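Local coordinates for ATP-binding protein (Mycobacterium tuberculosis, PDB 5UKV) that probably acts as a phosphorelay sensor kinase, using ATP to phosphorylate a histidine, and is present here as its dimerisation and histidine phosphotransfer domain, at residues 12-15 with 16-20; 21-24 with 25-28. The protein carries 1 engineered substitution. All coordinates share one frame; numbering follows the deposited sequence.

Interaction 1. Residues 12-15 with 16-20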
ATOM      1  N   ASP A  12     -12.059  13.792  11.415  1.00 24.19           N
ATOM      2  CA  ASP A  12     -10.787  14.306  11.229  1.00 26.83           C
ATOM      3  C   ASP A  12      -9.673  13.394  11.768  1.00 24.52           C
ATOM      4  O   ASP A  12      -8.655  13.305  11.167  1.00 24.30           O
ATOM      5  CB  ASP A  12     -10.637  15.672  11.852  1.00 32.76           C
ATOM      6  CG  ASP A  12     -11.393  16.744  11.060  1.00 42.45           C
ATOM      7  OD1 ASP A  12     -11.995  16.454   9.965  1.00 44.81           O
ATOM      8  OD2 ASP A  12     -11.454  17.852  11.604  1.00 48.24           O
ATOM      9  N   ARG A  13      -9.842  12.731  12.890  1.00 23.91           N
ATOM     10  CA  ARG A  13      -8.840  11.716  13.291  1.00 23.88           C
ATOM     11  C   ARG A  13      -8.729  10.591  12.275  1.00 22.40           C
ATOM     12  O   ARG A  13      -7.617  10.113  12.040  1.00 21.69           O
ATOM     13  CB  ARG A  13      -9.199  11.143  14.651  1.00 25.80           C
ATOM     14  CG  ARG A  13      -9.082  12.122  15.813  1.00 28.78           C
ATOM     15  CD  ARG A  13      -9.056  11.373  17.125  1.00 36.58           C
ATOM     16  NE  ARG A  13      -7.834  10.528  17.189  1.00 39.83           N
ATOM     17  CZ  ARG A  13      -6.611  10.945  17.579  1.00 47.29           C
ATOM     18  NH1 ARG A  13      -6.396  12.249  17.976  1.00 52.28           N
ATOM     19  NH2 ARG A  13      -5.598  10.070  17.597  1.00 43.67           N
HETATM   20  N   MSE A  14      -9.859  10.087  11.739  1.00 20.48           N
HETATM   21  CA  MSE A  14      -9.834   9.056  10.670  1.00 20.99           C
HETATM   22  C   MSE A  14      -9.038   9.581   9.455  1.00 21.08           C
HETATM   23  O   MSE A  14      -8.165   8.938   8.908  1.00 20.32           O
HETATM   24  CB  MSE A  14     -11.246   8.685  10.258  1.00 20.83           C
HETATM   25  CG  MSE A  14     -11.306   7.777   9.082  1.00 22.62           C
HETATM   26 SE   MSE A  14     -10.608   5.934   9.565  1.00 27.63          SE
HETATM   27  CE  MSE A  14     -11.928   5.308  10.853  1.00 30.43           C
ATOM     28  N   ARG A  15      -9.312  10.832   9.010  1.00 20.99           N
ATOM     29  CA  ARG A  15      -8.519  11.393   7.950  1.00 21.58           C
ATOM     30  C   ARG A  15      -7.013  11.478   8.237  1.00 19.60           C
ATOM     31  O   ARG A  15      -6.229  11.116   7.417  1.00 19.74           O
ATOM     32  CB  ARG A  15      -8.918  12.887   7.606  1.00 23.46           C
ATOM     33  CG  ARG A  15     -10.301  13.016   7.012  1.00 26.17           C
ATOM     34  CD  ARG A  15     -10.523  14.575   6.785  1.00 27.68           C
ATOM     35  NE  ARG A  15     -11.905  14.691   6.395  1.00 29.91           N
ATOM     36  CZ  ARG A  15     -12.335  14.678   5.150  1.00 34.72           C
ATOM     37  NH1 ARG A  15     -11.503  14.631   4.139  1.00 38.09           N
ATOM     38  NH2 ARG A  15     -13.624  14.714   4.904  1.00 39.66           N
ATOM     39  N   GLN A  16      -6.645  11.951   9.424  1.00 19.75           N
ATOM     40  CA  GLN A  16      -5.267  11.990   9.902  1.00 21.53           C
ATOM     41  C   GLN A  16      -4.637  10.601   9.916  1.00 20.60           C
ATOM     42  O   GLN A  16      -3.496  10.467   9.449  1.00 20.45           O
ATOM     43  CB  GLN A  16      -5.144  12.662  11.259  1.00 25.26           C
ATOM     44  CG  GLN A  16      -5.368  14.184  11.202  1.00 33.14           C
ATOM     45  CD  GLN A  16      -5.801  14.861  12.517  1.00 40.71           C
ATOM     46  OE1 GLN A  16      -6.112  14.161  13.523  1.00 39.57           O
ATOM     47  NE2 GLN A  16      -5.875  16.260  12.509  1.00 42.58           N
ATOM     48  N   PHE A  17      -5.406   9.609  10.359  1.00 19.40           N
ATOM     49  CA  PHE A  17      -4.938   8.210  10.441  1.00 20.78           C
ATOM     50  C   PHE A  17      -4.647   7.714   8.991  1.00 19.75           C
ATOM     51  O   PHE A  17      -3.574   7.142   8.684  1.00 17.95           O
ATOM     52  CB  PHE A  17      -5.957   7.352  11.127  1.00 19.23           C
ATOM     53  CG  PHE A  17      -5.659   5.931  11.062  1.00 21.62           C
ATOM     54  CD1 PHE A  17      -4.649   5.376  11.881  1.00 23.76           C
ATOM     55  CD2 PHE A  17      -6.305   5.120  10.163  1.00 21.15           C
ATOM     56  CE1 PHE A  17      -4.340   4.026  11.778  1.00 23.36           C
ATOM     57  CE2 PHE A  17      -5.997   3.745  10.073  1.00 24.92           C
ATOM     58  CZ  PHE A  17      -4.990   3.217  10.872  1.00 22.25           C
ATOM     59  N   ILE A  18      -5.617   7.908   8.107  1.00 20.55           N
ATOM     60  CA  ILE A  18      -5.470   7.536   6.726  1.00 20.20           C
ATOM     61  C   ILE A  18      -4.242   8.235   6.042  1.00 20.24           C
ATOM     62  O   ILE A  18      -3.433   7.538   5.348  1.00 21.29           O
ATOM     63  CB  ILE A  18      -6.776   7.672   5.966  1.00 23.17           C
ATOM     64  CG1 ILE A  18      -7.669   6.585   6.349  1.00 25.73           C
ATOM     65  CG2 ILE A  18      -6.499   7.597   4.471  1.00 29.59           C
ATOM     66  CD1 ILE A  18      -9.101   6.753   6.008  1.00 26.90           C
ATOM     67  N   THR A  19      -4.014   9.523   6.283  1.00 19.56           N
ATOM     68  CA  THR A  19      -2.831  10.143   5.790  1.00 19.69           C
ATOM     69  C   THR A  19      -1.508   9.517   6.320  1.00 18.61           C
ATOM     70  O   THR A  19      -0.619   9.248   5.555  1.00 17.28           O
ATOM     71  CB  THR A  19      -2.955  11.642   6.081  1.00 19.02           C
ATOM     72  OG1 THR A  19      -4.211  12.099   5.495  1.00 22.58           O
ATOM     73  CG2 THR A  19      -1.806  12.393   5.612  1.00 22.16           C
ATOM     74  N   ASP A  20      -1.417   9.328   7.641  1.00 19.53           N
ATOM     75  CA  ASP A  20      -0.236   8.677   8.230  1.00 22.34           C
ATOM     76  C   ASP A  20      -0.008   7.336   7.729  1.00 21.79           C
ATOM     77  O   ASP A  20       1.068   6.988   7.257  1.00 20.65           O
ATOM     78  CB  ASP A  20      -0.202   8.678   9.759  1.00 24.20           C
ATOM     79  CG  ASP A  20      -0.192  10.109  10.338  1.00 32.71           C
ATOM     80  OD1 ASP A  20       0.149  11.108   9.611  1.00 34.21           O
ATOM     81  OD2 ASP A  20      -0.593  10.303  11.547  1.00 36.76           O
TER
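Gln16 begins the turn by donating its backbone N to Asp12 O over 3.0 Å, in a nearly straight bond (170° at the hydrogen). Its CG stands beside the backbone N (chi1 -71°), which lays the extended chain and its amide back along the preceding turn, with OE1 3.7 Å from Arg13 CA. Phe17 N follows by bonding Arg13 O at 2.8 Å, while its ring meets the selenium of Met14, a selenomethionine, obliquely and loosely, SE lying 4.4 Å from CD2. Ile18 N reaches Met14 O at 2.9 Å, and farther out Ile18 CD1 touches Met14 CG at 3.9 Å, the two apolar chains crossing at a slant. Thr19 loads one acceptor twice: both its N and its OG1 bond Arg15 O at 3.0 Å, the hydroxyl donor tilted 35° from the carbonyl plane. Arg15 itself runs back toward Asp12 and is salt-bridged to Glu11, while its NH1 bonds Leu74 O and Ala72 O of the second subunit. Where two helical hairpins pair into the four-helix bundle of the dimer, Phe17 leans on Leu68 and Leu71 of helix 47-71, whereas Met14 packs on Arg15, and Ile18 on Met14, of the second subunit.

Interaction 2. Residues 21-24 with 25-28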
ATOM      1  N   ALA A  21      -1.017   6.536   7.740  1.00 21.61           N
ATOM      2  CA  ALA A  21      -0.861   5.172   7.254  1.00 22.90           C
ATOM      3  C   ALA A  21      -0.449   5.057   5.798  1.00 24.18           C
ATOM      4  O   ALA A  21       0.435   4.215   5.489  1.00 23.36           O
ATOM      5  CB  ALA A  21      -2.103   4.448   7.541  1.00 24.23           C
ATOM      6  N   SER A  22      -0.960   5.931   4.944  1.00 20.47           N
ATOM      7  CA  SER A  22      -0.609   5.919   3.617  1.00 20.49           C
ATOM      8  C   SER A  22       0.779   6.384   3.256  1.00 21.98           C
ATOM      9  O   SER A  22       1.405   5.726   2.425  1.00 19.74           O
ATOM     10  CB  SER A  22      -1.579   6.710   2.811  1.00 24.05           C
ATOM     11  OG  SER A  22      -2.898   6.240   3.085  1.00 28.45           O
ATOM     12  N   HIS A  23       1.271   7.393   3.964  1.00 20.95           N
ATOM     13  CA  HIS A  23       2.661   7.791   3.891  1.00 22.68           C
ATOM     14  C   HIS A  23       3.594   6.726   4.374  1.00 23.60           C
ATOM     15  O   HIS A  23       4.642   6.528   3.756  1.00 26.21           O
ATOM     16  CB  HIS A  23       2.908   9.117   4.645  1.00 23.78           C
ATOM     17  CG  HIS A  23       2.439  10.342   3.896  1.00 24.13           C
ATOM     18  ND1 HIS A  23       2.931  10.706   2.673  1.00 27.88           N
ATOM     19  CD2 HIS A  23       1.596  11.335   4.266  1.00 25.91           C
ATOM     20  CE1 HIS A  23       2.388  11.854   2.312  1.00 29.46           C
ATOM     21  NE2 HIS A  23       1.574  12.255   3.262  1.00 27.13           N
ATOM     22  N   GLU A  24       3.197   5.944   5.371  1.00 22.27           N
ATOM     23  CA  GLU A  24       4.039   4.866   5.819  1.00 25.44           C
ATOM     24  C   GLU A  24       4.190   3.732   4.790  1.00 25.31           C
ATOM     25  O   GLU A  24       5.272   3.110   4.634  1.00 24.87           O
ATOM     26  CB  GLU A  24       3.427   4.268   7.127  1.00 27.95           C
ATOM     27  CG  GLU A  24       3.675   5.077   8.436  1.00 31.43           C
ATOM     28  CD  GLU A  24       2.827   4.603   9.605  1.00 36.46           C
ATOM     29  OE1 GLU A  24       2.109   3.551   9.474  1.00 42.03           O
ATOM     30  OE2 GLU A  24       2.743   5.373  10.617  1.00 44.64           O
ATOM     31  N   LEU A  25       3.127   3.502   4.025  1.00 22.86           N
ATOM     32  CA  LEU A  25       3.187   2.561   2.890  1.00 22.60           C
ATOM     33  C   LEU A  25       3.989   3.075   1.758  1.00 25.52           C
ATOM     34  O   LEU A  25       4.639   2.330   1.056  1.00 27.68           O
ATOM     35  CB  LEU A  25       1.745   2.218   2.395  1.00 23.11           C
ATOM     36  CG  LEU A  25       0.876   1.473   3.369  1.00 25.15           C
ATOM     37  CD1 LEU A  25      -0.576   1.538   2.879  1.00 25.77           C
ATOM     38  CD2 LEU A  25       1.451   0.030   3.499  1.00 26.69           C
ATOM     39  N   ARG A  26       3.927   4.360   1.548  1.00 26.00           N
ATOM     40  CA  ARG A  26       4.605   4.966   0.455  1.00 30.86           C
ATOM     41  C   ARG A  26       6.093   4.815   0.453  1.00 30.24           C
ATOM     42  O   ARG A  26       6.673   4.693  -0.564  1.00 28.32           O
ATOM     43  CB  ARG A  26       4.279   6.428   0.403  1.00 33.62           C
ATOM     44  CG  ARG A  26       3.922   6.816  -0.976  1.00 41.03           C
ATOM     45  CD  ARG A  26       4.253   8.244  -1.211  1.00 45.48           C
ATOM     46  NE  ARG A  26       3.075   9.009  -1.466  1.00 55.13           N
ATOM     47  CZ  ARG A  26       3.136  10.202  -2.027  1.00 68.84           C
ATOM     48  NH1 ARG A  26       2.044  10.911  -2.254  1.00 76.94           N
ATOM     49  NH2 ARG A  26       4.315  10.693  -2.347  1.00 68.44           N
ATOM     50  N   THR A  27       6.689   4.857   1.617  1.00 30.91           N
ATOM     51  CA  THR A  27       8.079   4.775   1.720  1.00 34.84           C
ATOM     52  C   THR A  27       8.673   3.429   1.245  1.00 34.16           C
ATOM     53  O   THR A  27       9.475   3.436   0.364  1.00 34.93           O
ATOM     54  CB  THR A  27       8.484   5.110   3.142  1.00 39.50           C
ATOM     55  OG1 THR A  27       7.903   6.379   3.483  1.00 35.84           O
ATOM     56  CG2 THR A  27       9.969   5.120   3.297  1.00 40.68           C
ATOM     57  N   PRO A  28       8.332   2.305   1.858  1.00 29.82           N
ATOM     58  CA  PRO A  28       8.787   1.060   1.215  1.00 29.89           C
ATOM     59  C   PRO A  28       8.393   0.878  -0.306  1.00 29.05           C
ATOM     60  O   PRO A  28       9.178   0.347  -1.115  1.00 29.15           O
ATOM     61  CB  PRO A  28       8.222  -0.008   2.135  1.00 30.73           C
ATOM     62  CG  PRO A  28       7.040   0.601   2.780  1.00 29.97           C
ATOM     63  CD  PRO A  28       7.374   2.029   2.926  1.00 30.40           C
TER
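His23 and Arg26 bring two flat groups, an imidazole and a guanidinium, near each other. The guanidinium approaches the imidazole obliquely, and with Arg26 NE 4.5 Å from His23 ND1 the separation is too long for a hydrogen bond. Arg26 leaves the helix with chi1 at -133°, away from a staggered position, and its NH1 is salt-bridged to Asp66 of the second subunit, whose Leu69 also packs on both His23 and Arg26.

The sequence His23-Glu24-Leu25-Arg26-Thr27-Pro28 is the core of the H-box of histidine kinases; His23 is probably the phosphoacceptor, as in this family, a role consistent with its exposed position. Proline, which has no N-H to offer, leaves Glu24 O without the usual bond to the residue four positions on, and the helix kinks there. The puckered Pro28 ring instead sets CD 2.9 Å from Glu24 O, with CG following at 3.6 Å from the same oxygen. In the turn before, Leu25 N holds Ala21 O at 3.1 Å and Arg26 N holds Ser22 O at 3.0 Å, both of normal length though the second is bent to 141° at the hydrogen; the weakening begins at Thr27 N, which reaches His23 O only weakly, at 3.4 Å. The Thr27 hydroxyl supplements it. With OG1 beside the backbone N (chi1 -53°), it donates to His23 O over 3.3 Å, so His23 O accepts from both the hydroxyl and, weakly, the backbone N of Thr27.

On the buried side Leu25 lays CG 3.5 Å from Ala21 O, then packs on Leu64 of helix 47-71 and on Leu25 of the second subunit. Ser22 OG is satisfied by Ile18 O one turn earlier, and Pro28 meets Glu57 and Met61 of helix 47-71.

In the fold
From the N terminus, helix 2-40 runs first through interaction 1 and then directly into interaction 2. The two are in series: neither nests in nor crosses the other, their centres lie about 13 Å apart, and each closes only a local helical turn, with no intervening loop. Interaction 1 is the more peripheral, centred about 14 Å from the centre of the chain, and interaction 2 lies about 3 Å from it. Both belong to the His Kinase A domain and face the same two neighbours, helix 47-71 of their own chain and the second subunit. Leu68 illustrates the continuity, since within the chain it meets residues of both 16-20 and 21-24.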